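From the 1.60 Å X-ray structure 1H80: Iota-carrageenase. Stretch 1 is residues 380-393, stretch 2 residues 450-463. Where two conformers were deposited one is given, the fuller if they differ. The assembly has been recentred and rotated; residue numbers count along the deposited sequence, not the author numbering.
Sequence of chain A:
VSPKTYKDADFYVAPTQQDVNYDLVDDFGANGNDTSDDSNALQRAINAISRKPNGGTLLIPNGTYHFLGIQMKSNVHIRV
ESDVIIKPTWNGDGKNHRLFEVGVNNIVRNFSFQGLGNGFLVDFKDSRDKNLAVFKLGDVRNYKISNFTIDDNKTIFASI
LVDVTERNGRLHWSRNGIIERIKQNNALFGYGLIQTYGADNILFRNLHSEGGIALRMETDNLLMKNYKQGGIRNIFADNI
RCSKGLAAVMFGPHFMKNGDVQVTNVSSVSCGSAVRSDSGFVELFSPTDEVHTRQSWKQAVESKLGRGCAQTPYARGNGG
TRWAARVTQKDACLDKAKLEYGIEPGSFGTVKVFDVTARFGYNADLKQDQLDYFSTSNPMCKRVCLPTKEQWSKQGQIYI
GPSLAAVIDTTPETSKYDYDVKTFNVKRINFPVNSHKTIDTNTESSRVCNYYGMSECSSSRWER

Stretch 1, residues 380-393: MCKRVCLPTKEQWS
Stretch 2, residues 450-463: NYYGMSECSSSRWE

Two loop-rich segments of one chain are fastened here by a disulfide set beside a single beta bridge, with a methionine on one flank and a glutamine and tryptophan on the other completing an interface that buries 868 Å².

Stretch 1 begins with a type II turn from Cys 381 to Val 384, then runs extended through Cys 385 (phi/psi -115/151), Leu 386 (-111/117) and Pro 387 (-57/143); Lys 389 to Gln 391 take helical angles. Stretch 2 is extended from Ser 455 to Cys 457 and becomes helical from Ser 459. Ser 458 (chi1 p) caps that helix, its OG accepting from Arg 461 N at 3.1 Å.

The single bridge pairs Leu 386 with Glu 456, CA to CA 4.8 Å, with the two backbones running in the parallel sense: Leu 386 bonds to the residues before and after its partner. Leu 386 N donates to Ser 455 O at 2.8 Å, and Cys 457 N donates to Leu 386 O at 3.0 Å, so one residue uses both its backbone polar groups across the gap. Cys 385 and Cys 457, their CA atoms 4.7 Å apart, both point toward the opposing stretch. With chi1 p and m respectively, they join SG to SG at 2.0 Å with chi3 82°, near the ideal right angle.

Met 454 (p, t, p) lends a flexible, apolar side chain to this junction: its CG lies 3.7 Å from Leu 386 CB, its SD 3.7 Å from Val 384 CG1, and its CE 4.1 Å from Cys 381 SG. Leu 386 (t, p) also brings CD2 to 3.5 Å from Tyr 451 O.

Arg 461, extended with chi1 to chi3 all t, reaches back to the turn. Its NH2 donates to Arg 383 O at 2.7 Å, an oxygen near the guanidinium plane, where the N-H bonds point; Cys 385 SG lies over one face of the group.

Gln 391 (m, t) suits its place because its amide both accepts and donates. OE1 takes a bond from Thr 388 N at 2.8 Å, while NE2 donates to Cys 457 O at 3.3 Å. Its aliphatic CB sits 3.5 Å from the centroid of the five-membered ring of Trp 462, almost on the ring normal, a CH-pi contact. Trp 462 (chi1 t, chi2 -100°) extends its broad indole to two neighbours: Trp 462 CZ3 lies 3.6 Å from Pro 387 CG, and Trp 462 CH2 lies 4.1 Å from Trp 392 CB. A water accepts from Trp 462 NE1 and donates to Gln 391 O, the water oxygen lying 2.8 Å from both Trp 462 NE1 and Gln 391 O, satisfying the indole nitrogen; a second links Gln 391 NE2 (3.2 Å from the water oxygen) with Ser 459 OG (2.7 Å).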

ATOM      1  N   MET A 380      -1.023 -19.630 -26.044  1.00 23.85           N
ATOM      2  CA  MET A 380      -1.963 -18.919 -26.903  1.00 24.69           C
ATOM      3  C   MET A 380      -2.511 -17.682 -26.195  1.00 23.88           C
ATOM      4  O   MET A 380      -3.410 -17.009 -26.697  1.00 23.99           O
ATOM      5  CB  MET A 380      -3.104 -19.844 -27.340  1.00 27.30           C
ATOM      6  CG  MET A 380      -2.632 -21.013 -28.195  1.00 30.82           C
ATOM      7  SD  MET A 380      -3.878 -21.572 -29.375  1.00 35.59           S
ATOM      8  CE  MET A 380      -4.628 -22.907 -28.472  1.00 34.70           C
ATOM      9  N   CYS A 381      -1.955 -17.388 -25.024  1.00 23.34           N
ATOM     10  CA  CYS A 381      -2.363 -16.229 -24.240  1.00 22.46           C
ATOM     11  C   CYS A 381      -3.874 -16.175 -24.022  1.00 22.30           C
ATOM     12  O   CYS A 381      -4.492 -15.118 -24.154  1.00 22.25           O
ATOM     13  CB  CYS A 381      -1.901 -14.939 -24.925  1.00 22.37           C
ATOM     14  SG  CYS A 381      -1.917 -13.500 -23.808  0.50 20.49           S
ATOM     15  N   LYS A 382      -4.464 -17.315 -23.683  1.00 21.70           N
ATOM     16  CA  LYS A 382      -5.900 -17.386 -23.451  1.00 21.28           C
ATOM     17  C   LYS A 382      -6.312 -16.726 -22.139  1.00 21.04           C
ATOM     18  O   LYS A 382      -5.563 -16.743 -21.162  1.00 19.63           O
ATOM     19  CB  LYS A 382      -6.362 -18.843 -23.438  1.00 21.96           C
ATOM     20  CG  LYS A 382      -6.107 -19.593 -24.731  1.00 23.02           C
ATOM     21  CD  LYS A 382      -6.559 -21.040 -24.614  1.00 25.28           C
ATOM     22  CE  LYS A 382      -6.322 -21.797 -25.910  1.00 26.53           C
ATOM     23  NZ  LYS A 382      -6.734 -23.226 -25.809  1.00 27.81           N
ATOM     24  N   ARG A 383      -7.505 -16.143 -22.137  1.00 21.15           N
ATOM     25  CA  ARG A 383      -8.064 -15.495 -20.954  1.00 21.37           C
ATOM     26  C   ARG A 383      -7.386 -14.185 -20.538  1.00 20.70           C
ATOM     27  O   ARG A 383      -7.684 -13.649 -19.474  1.00 21.05           O
ATOM     28  CB  ARG A 383      -8.066 -16.475 -19.773  1.00 22.83           C
ATOM     29  CG  ARG A 383      -8.803 -17.793 -20.038  1.00 26.74           C
ATOM     30  CD  ARG A 383     -10.282 -17.574 -20.329  1.00 28.75           C
ATOM     31  NE  ARG A 383     -11.029 -17.125 -19.153  1.00 30.94           N
ATOM     32  CZ  ARG A 383     -11.391 -17.909 -18.142  1.00 31.38           C
ATOM     33  NH1 ARG A 383     -11.080 -19.197 -18.147  1.00 32.85           N
ATOM     34  NH2 ARG A 383     -12.074 -17.404 -17.122  1.00 32.17           N
ATOM     35  N   VAL A 384      -6.473 -13.673 -21.360  1.00 19.21           N
ATOM     36  CA  VAL A 384      -5.814 -12.402 -21.058  1.00 18.92           C
ATOM     37  C   VAL A 384      -6.565 -11.315 -21.860  1.00 19.83           C
ATOM     38  O   VAL A 384      -6.711 -11.462 -23.085  1.00 19.56           O
ATOM     39  CB  VAL A 384      -4.305 -12.450 -21.440  1.00 18.39           C
ATOM     40  CG1 VAL A 384      -3.641 -11.122 -21.110  1.00 18.85           C
ATOM     41  CG2 VAL A 384      -3.606 -13.582 -20.681  1.00 18.75           C
ATOM     42  N   CYS A 385      -7.066 -10.271 -21.166  1.00 20.08           N
ATOM     43  CA  CYS A 385      -7.831  -9.148 -21.769  1.00 20.87           C
ATOM     44  C   CYS A 385      -7.035  -7.814 -21.631  1.00 19.93           C
ATOM     45  O   CYS A 385      -6.178  -7.674 -20.743  1.00 18.95           O
ATOM     46  CB  CYS A 385      -9.237  -9.029 -21.093  1.00 24.46           C
ATOM     47  SG  CYS A 385      -9.188  -8.270 -19.425  1.00 29.92           S
ATOM     48  N   LEU A 386      -7.232  -6.891 -22.575  1.00 18.75           N
ATOM     49  CA  LEU A 386      -6.581  -5.573 -22.539  1.00 18.87           C
ATOM     50  C   LEU A 386      -7.720  -4.589 -22.271  1.00 19.28           C
ATOM     51  O   LEU A 386      -8.659  -4.481 -23.064  1.00 20.00           O
ATOM     52  CB  LEU A 386      -5.918  -5.209 -23.882  1.00 19.08           C
ATOM     53  CG  LEU A 386      -5.451  -3.749 -24.013  1.00 19.87           C
ATOM     54  CD1 LEU A 386      -4.423  -3.417 -22.938  1.00 20.24           C
ATOM     55  CD2 LEU A 386      -4.857  -3.526 -25.396  1.00 19.82           C
ATOM     56  N   PRO A 387      -7.673  -3.879 -21.135  1.00 19.66           N
ATOM     57  CA  PRO A 387      -8.731  -2.917 -20.811  1.00 20.12           C
ATOM     58  C   PRO A 387      -8.893  -1.871 -21.911  1.00 21.51           C
ATOM     59  O   PRO A 387      -7.914  -1.437 -22.516  1.00 21.58           O
ATOM     60  CB  PRO A 387      -8.248  -2.313 -19.494  1.00 20.13           C
ATOM     61  CG  PRO A 387      -7.532  -3.468 -18.854  1.00 18.73           C
ATOM     62  CD  PRO A 387      -6.735  -4.030 -20.009  1.00 19.04           C
ATOM     63  N   THR A 388     -10.134  -1.477 -22.172  1.00 23.29           N
ATOM     64  CA  THR A 388     -10.411  -0.484 -23.201  1.00 25.50           C
ATOM     65  C   THR A 388      -9.883   0.887 -22.789  1.00 26.42           C
ATOM     66  O   THR A 388      -9.558   1.113 -21.623  1.00 26.42           O
ATOM     67  CB  THR A 388     -11.919  -0.367 -23.458  1.00 25.55           C
ATOM     68  OG1 THR A 388     -12.562   0.153 -22.289  1.00 26.68           O
ATOM     69  CG2 THR A 388     -12.504  -1.732 -23.783  1.00 26.96           C
ATOM     70  N   LYS A 389      -9.802   1.798 -23.754  1.00 27.55           N
ATOM     71  CA  LYS A 389      -9.320   3.153 -23.504  1.00 28.81           C
ATOM     72  C   LYS A 389     -10.240   3.837 -22.503  1.00 28.79           C
ATOM     73  O   LYS A 389      -9.801   4.656 -21.695  1.00 29.08           O
ATOM     74  CB  LYS A 389      -9.291   3.960 -24.807  1.00 30.30           C
ATOM     75  CG  LYS A 389      -8.377   3.398 -25.893  1.00 31.97           C
ATOM     76  CD  LYS A 389      -8.775   1.985 -26.302  1.00 33.45           C
ATOM     77  CE  LYS A 389     -10.229   1.912 -26.747  1.00 34.29           C
ATOM     78  NZ  LYS A 389     -10.673   0.502 -26.918  1.00 34.89           N
ATOM     79  N   GLU A 390     -11.523   3.497 -22.569  1.00 28.86           N
ATOM     80  CA  GLU A 390     -12.511   4.065 -21.663  1.00 28.48           C
ATOM     81  C   GLU A 390     -12.230   3.590 -20.242  1.00 28.33           C
ATOM     82  O   GLU A 390     -12.363   4.352 -19.283  1.00 28.91           O
ATOM     83  CB  GLU A 390     -13.919   3.642 -22.091  1.00 28.67           C
ATOM     84  N   GLN A 391     -11.829   2.328 -20.114  1.00 27.18           N
ATOM     85  CA  GLN A 391     -11.524   1.748 -18.812  1.00 26.38           C
ATOM     86  C   GLN A 391     -10.200   2.291 -18.278  1.00 26.22           C
ATOM     87  O   GLN A 391     -10.094   2.640 -17.104  1.00 26.47           O
ATOM     88  CB  GLN A 391     -11.490   0.222 -18.924  1.00 25.63           C
ATOM     89  CG  GLN A 391     -12.835  -0.354 -19.350  1.00 25.18           C
ATOM     90  CD  GLN A 391     -12.774  -1.823 -19.714  1.00 24.90           C
ATOM     91  OE1 GLN A 391     -11.712  -2.348 -20.039  1.00 24.11           O
ATOM     92  NE2 GLN A 391     -13.923  -2.489 -19.681  1.00 25.38           N
ATOM     93  N   TRP A 392      -9.196   2.363 -19.147  1.00 25.89           N
ATOM     94  CA  TRP A 392      -7.891   2.896 -18.772  1.00 25.91           C
ATOM     95  C   TRP A 392      -7.230   3.480 -20.017  1.00 26.58           C
ATOM     96  O   TRP A 392      -6.800   2.747 -20.907  1.00 26.19           O
ATOM     97  CB  TRP A 392      -7.006   1.806 -18.158  1.00 24.83           C
ATOM     98  CG  TRP A 392      -5.768   2.369 -17.525  1.00 23.64           C
ATOM     99  CD1 TRP A 392      -4.487   2.251 -17.975  1.00 23.65           C
ATOM    100  CD2 TRP A 392      -5.705   3.182 -16.345  1.00 23.46           C
ATOM    101  NE1 TRP A 392      -3.628   2.942 -17.153  1.00 23.05           N
ATOM    102  CE2 TRP A 392      -4.350   3.524 -16.145  1.00 23.35           C
ATOM    103  CE3 TRP A 392      -6.666   3.658 -15.442  1.00 22.96           C
ATOM    104  CZ2 TRP A 392      -3.928   4.318 -15.075  1.00 23.16           C
ATOM    105  CZ3 TRP A 392      -6.246   4.449 -14.376  1.00 23.39           C
ATOM    106  CH2 TRP A 392      -4.888   4.771 -14.204  1.00 22.93           C
ATOM    107  N   SER A 393      -7.161   4.807 -20.063  1.00 27.60           N
ATOM    108  CA  SER A 393      -6.595   5.536 -21.196  1.00 29.08           C
ATOM    109  C   SER A 393      -5.219   5.083 -21.668  1.00 28.74           C
ATOM    110  O   SER A 393      -4.979   4.975 -22.870  1.00 29.60           O
ATOM    111  CB  SER A 393      -6.549   7.034 -20.880  1.00 29.41           C
ATOM    112  OG  SER A 393      -5.711   7.298 -19.768  1.00 31.63           O
ATOM    113  N   ASN A 450      -0.681 -10.770 -27.761  1.00 20.92           N
ATOM    114  CA  ASN A 450      -0.826  -9.661 -28.690  1.00 20.57           C
ATOM    115  C   ASN A 450      -1.049  -8.454 -27.790  1.00 19.92           C
ATOM    116  O   ASN A 450      -2.180  -8.158 -27.406  1.00 19.48           O
ATOM    117  CB  ASN A 450      -2.045  -9.881 -29.586  1.00 21.37           C
ATOM    118  CG  ASN A 450      -2.137  -8.864 -30.702  1.00 22.15           C
ATOM    119  OD1 ASN A 450      -1.719  -7.713 -30.548  1.00 22.31           O
ATOM    120  ND2 ASN A 450      -2.703  -9.275 -31.833  1.00 22.26           N
ATOM    121  N   TYR A 451       0.039  -7.769 -27.449  1.00 19.06           N
ATOM    122  CA  TYR A 451      -0.011  -6.621 -26.544  1.00 19.20           C
ATOM    123  C   TYR A 451      -1.133  -5.616 -26.744  1.00 19.49           C
ATOM    124  O   TYR A 451      -1.788  -5.215 -25.783  1.00 19.88           O
ATOM    125  CB  TYR A 451       1.321  -5.870 -26.571  1.00 18.73           C
ATOM    126  CG  TYR A 451       2.483  -6.605 -25.939  1.00 19.55           C
ATOM    127  CD1 TYR A 451       2.364  -7.930 -25.519  1.00 19.10           C
ATOM    128  CD2 TYR A 451       3.716  -5.976 -25.786  1.00 19.92           C
ATOM    129  CE1 TYR A 451       3.449  -8.612 -24.966  1.00 19.48           C
ATOM    130  CE2 TYR A 451       4.802  -6.643 -25.238  1.00 20.11           C
ATOM    131  CZ  TYR A 451       4.666  -7.960 -24.831  1.00 20.06           C
ATOM    132  OH  TYR A 451       5.752  -8.617 -24.300  1.00 21.02           O
ATOM    133  N   TYR A 452      -1.368  -5.203 -27.984  1.00 19.96           N
ATOM    134  CA  TYR A 452      -2.399  -4.207 -28.228  1.00 21.11           C
ATOM    135  C   TYR A 452      -3.595  -4.676 -29.040  1.00 20.76           C
ATOM    136  O   TYR A 452      -4.581  -3.950 -29.165  1.00 21.82           O
ATOM    137  CB  TYR A 452      -1.759  -2.985 -28.886  1.00 22.26           C
ATOM    138  CG  TYR A 452      -0.673  -2.384 -28.026  1.00 23.80           C
ATOM    139  CD1 TYR A 452      -0.991  -1.677 -26.865  1.00 24.86           C
ATOM    140  CD2 TYR A 452       0.673  -2.577 -28.332  1.00 24.39           C
ATOM    141  CE1 TYR A 452       0.009  -1.182 -26.026  1.00 25.41           C
ATOM    142  CE2 TYR A 452       1.677  -2.088 -27.501  1.00 25.58           C
ATOM    143  CZ  TYR A 452       1.338  -1.394 -26.351  1.00 25.78           C
ATOM    144  OH  TYR A 452       2.329  -0.924 -25.521  1.00 27.07           O
ATOM    145  N   GLY A 453      -3.519  -5.892 -29.570  1.00 21.14           N
ATOM    146  CA  GLY A 453      -4.614  -6.408 -30.373  1.00 21.00           C
ATOM    147  C   GLY A 453      -5.425  -7.510 -29.719  1.00 20.79           C
ATOM    148  O   GLY A 453      -6.424  -7.964 -30.279  1.00 20.76           O
ATOM    149  N   MET A 454      -5.011  -7.947 -28.534  1.00 20.85           N
ATOM    150  CA  MET A 454      -5.735  -9.006 -27.842  1.00 20.22           C
ATOM    151  C   MET A 454      -7.151  -8.572 -27.489  1.00 20.37           C
ATOM    152  O   MET A 454      -7.502  -7.396 -27.595  1.00 20.61           O
ATOM    153  CB  MET A 454      -5.003  -9.410 -26.562  1.00 19.89           C
ATOM    154  CG  MET A 454      -4.866  -8.286 -25.557  1.00 19.05           C
ATOM    155  SD  MET A 454      -4.395  -8.919 -23.935  1.00 18.79           S
ATOM    156  CE  MET A 454      -2.763  -9.502 -24.276  1.00 19.26           C
ATOM    157  N   SER A 455      -7.958  -9.537 -27.065  1.00 20.97           N
ATOM    158  CA  SER A 455      -9.341  -9.286 -26.680  1.00 22.15           C
ATOM    159  C   SER A 455      -9.454  -8.131 -25.692  1.00 22.46           C
ATOM    160  O   SER A 455      -8.606  -7.968 -24.813  1.00 22.47           O
ATOM    161  CB  SER A 455      -9.943 -10.537 -26.040  1.00 23.45           C
ATOM    162  OG  SER A 455      -9.862 -11.648 -26.911  1.00 27.22           O
ATOM    163  N   GLU A 456     -10.503  -7.333 -25.843  1.00 22.83           N
ATOM    164  CA  GLU A 456     -10.737  -6.214 -24.948  1.00 23.31           C
ATOM    165  C   GLU A 456     -11.472  -6.728 -23.718  1.00 23.89           C
ATOM    166  O   GLU A 456     -12.322  -7.617 -23.812  1.00 23.72           O
ATOM    167  CB  GLU A 456     -11.581  -5.140 -25.641  1.00 24.08           C
ATOM    168  N   CYS A 457     -11.129  -6.186 -22.554  1.00 23.77           N
ATOM    169  CA  CYS A 457     -11.766  -6.576 -21.298  1.00 24.29           C
ATOM    170  C   CYS A 457     -13.216  -6.144 -21.299  1.00 24.33           C
ATOM    171  O   CYS A 457     -13.531  -5.033 -21.711  1.00 23.97           O
ATOM    172  CB  CYS A 457     -11.093  -5.901 -20.097  1.00 25.00           C
ATOM    173  SG  CYS A 457      -9.332  -6.298 -19.848  0.50 25.41           S
ATOM    174  N   SER A 458     -14.097  -7.006 -20.814  1.00 24.55           N
ATOM    175  CA  SER A 458     -15.517  -6.664 -20.742  1.00 25.37           C
ATOM    176  C   SER A 458     -15.663  -5.689 -19.571  1.00 26.24           C
ATOM    177  O   SER A 458     -14.827  -5.676 -18.666  1.00 25.79           O
ATOM    178  CB  SER A 458     -16.363  -7.906 -20.476  1.00 26.10           C
ATOM    179  OG  SER A 458     -16.113  -8.421 -19.181  1.00 27.21           O
ATOM    180  N   SER A 459     -16.711  -4.872 -19.592  1.00 26.48           N
ATOM    181  CA  SER A 459     -16.934  -3.914 -18.515  1.00 27.84           C
ATOM    182  C   SER A 459     -17.060  -4.636 -17.179  1.00 27.68           C
ATOM    183  O   SER A 459     -16.501  -4.204 -16.170  1.00 27.95           O
ATOM    184  CB  SER A 459     -18.206  -3.104 -18.779  1.00 28.42           C
ATOM    185  OG  SER A 459     -18.065  -2.302 -19.935  1.00 30.58           O
ATOM    186  N   SER A 460     -17.794  -5.744 -17.183  1.00 28.05           N
ATOM    187  CA  SER A 460     -18.009  -6.531 -15.977  1.00 28.19           C
ATOM    188  C   SER A 460     -16.701  -7.016 -15.365  1.00 27.77           C
ATOM    189  O   SER A 460     -16.542  -7.026 -14.145  1.00 27.46           O
ATOM    190  CB  SER A 460     -18.899  -7.736 -16.289  1.00 29.52           C
ATOM    191  OG  SER A 460     -19.093  -8.532 -15.134  1.00 32.15           O
ATOM    192  N   ARG A 461     -15.767  -7.415 -16.218  1.00 26.49           N
ATOM    193  CA  ARG A 461     -14.484  -7.915 -15.749  1.00 26.00           C
ATOM    194  C   ARG A 461     -13.600  -6.802 -15.195  1.00 25.81           C
ATOM    195  O   ARG A 461     -12.912  -6.988 -14.192  1.00 25.73           O
ATOM    196  CB  ARG A 461     -13.767  -8.635 -16.887  1.00 25.84           C
ATOM    197  CG  ARG A 461     -12.622  -9.500 -16.429  1.00 25.56           C
ATOM    198  CD  ARG A 461     -12.033 -10.242 -17.603  1.00 25.74           C
ATOM    199  NE  ARG A 461     -10.998 -11.179 -17.190  1.00 24.57           N
ATOM    200  CZ  ARG A 461     -10.257 -11.881 -18.037  1.00 24.76           C
ATOM    201  NH1 ARG A 461     -10.440 -11.747 -19.346  1.00 25.15           N
ATOM    202  NH2 ARG A 461      -9.331 -12.709 -17.580  1.00 23.48           N
ATOM    203  N   TRP A 462     -13.620  -5.645 -15.847  1.00 25.10           N
ATOM    204  CA  TRP A 462     -12.817  -4.514 -15.397  1.00 25.14           C
ATOM    205  C   TRP A 462     -13.412  -3.890 -14.141  1.00 26.41           C
ATOM    206  O   TRP A 462     -12.692  -3.541 -13.206  1.00 25.95           O
ATOM    207  CB  TRP A 462     -12.721  -3.457 -16.500  1.00 23.64           C
ATOM    208  CG  TRP A 462     -12.113  -2.160 -16.045  1.00 22.22           C
ATOM    209  CD1 TRP A 462     -12.778  -1.014 -15.714  1.00 22.46           C
ATOM    210  CD2 TRP A 462     -10.722  -1.891 -15.833  1.00 21.58           C
ATOM    211  NE1 TRP A 462     -11.888  -0.044 -15.318  1.00 21.55           N
ATOM    212  CE2 TRP A 462     -10.615  -0.555 -15.390  1.00 21.77           C
ATOM    213  CE3 TRP A 462      -9.550  -2.644 -15.998  1.00 21.38           C
ATOM    214  CZ2 TRP A 462      -9.387   0.040 -15.077  1.00 21.05           C
ATOM    215  CZ3 TRP A 462      -8.326  -2.053 -15.689  1.00 20.97           C
ATOM    216  CH2 TRP A 462      -8.256  -0.721 -15.248  1.00 21.50           C
ATOM    217  N   GLU A 463     -14.733  -3.752 -14.130  1.00 28.27           N
ATOM    218  CA  GLU A 463     -15.436  -3.160 -12.997  1.00 30.21           C
ATOM    219  C   GLU A 463     -15.580  -4.119 -11.820  1.00 30.18           C
ATOM    220  O   GLU A 463     -15.910  -3.700 -10.713  1.00 31.77           O
ATOM    221  CB  GLU A 463     -16.820  -2.679 -13.439  1.00 31.41           C
ATOM    222  CG  GLU A 463     -16.792  -1.447 -14.326  1.00 33.34           C
ATOM    223  CD  GLU A 463     -18.151  -1.121 -14.914  1.00 34.73           C
ATOM    224  OE1 GLU A 463     -19.146  -1.124 -14.158  0.50 35.38           O
ATOM    225  OE2 GLU A 463     -18.226  -0.854 -16.131  1.00 36.60           O
TER
HETATM  226  O   HOH W   1     -12.150   2.790 -15.236  1.00 37.11           O
HETATM  227  O   HOH W   2     -16.314  -0.397 -19.164  1.00 42.72           O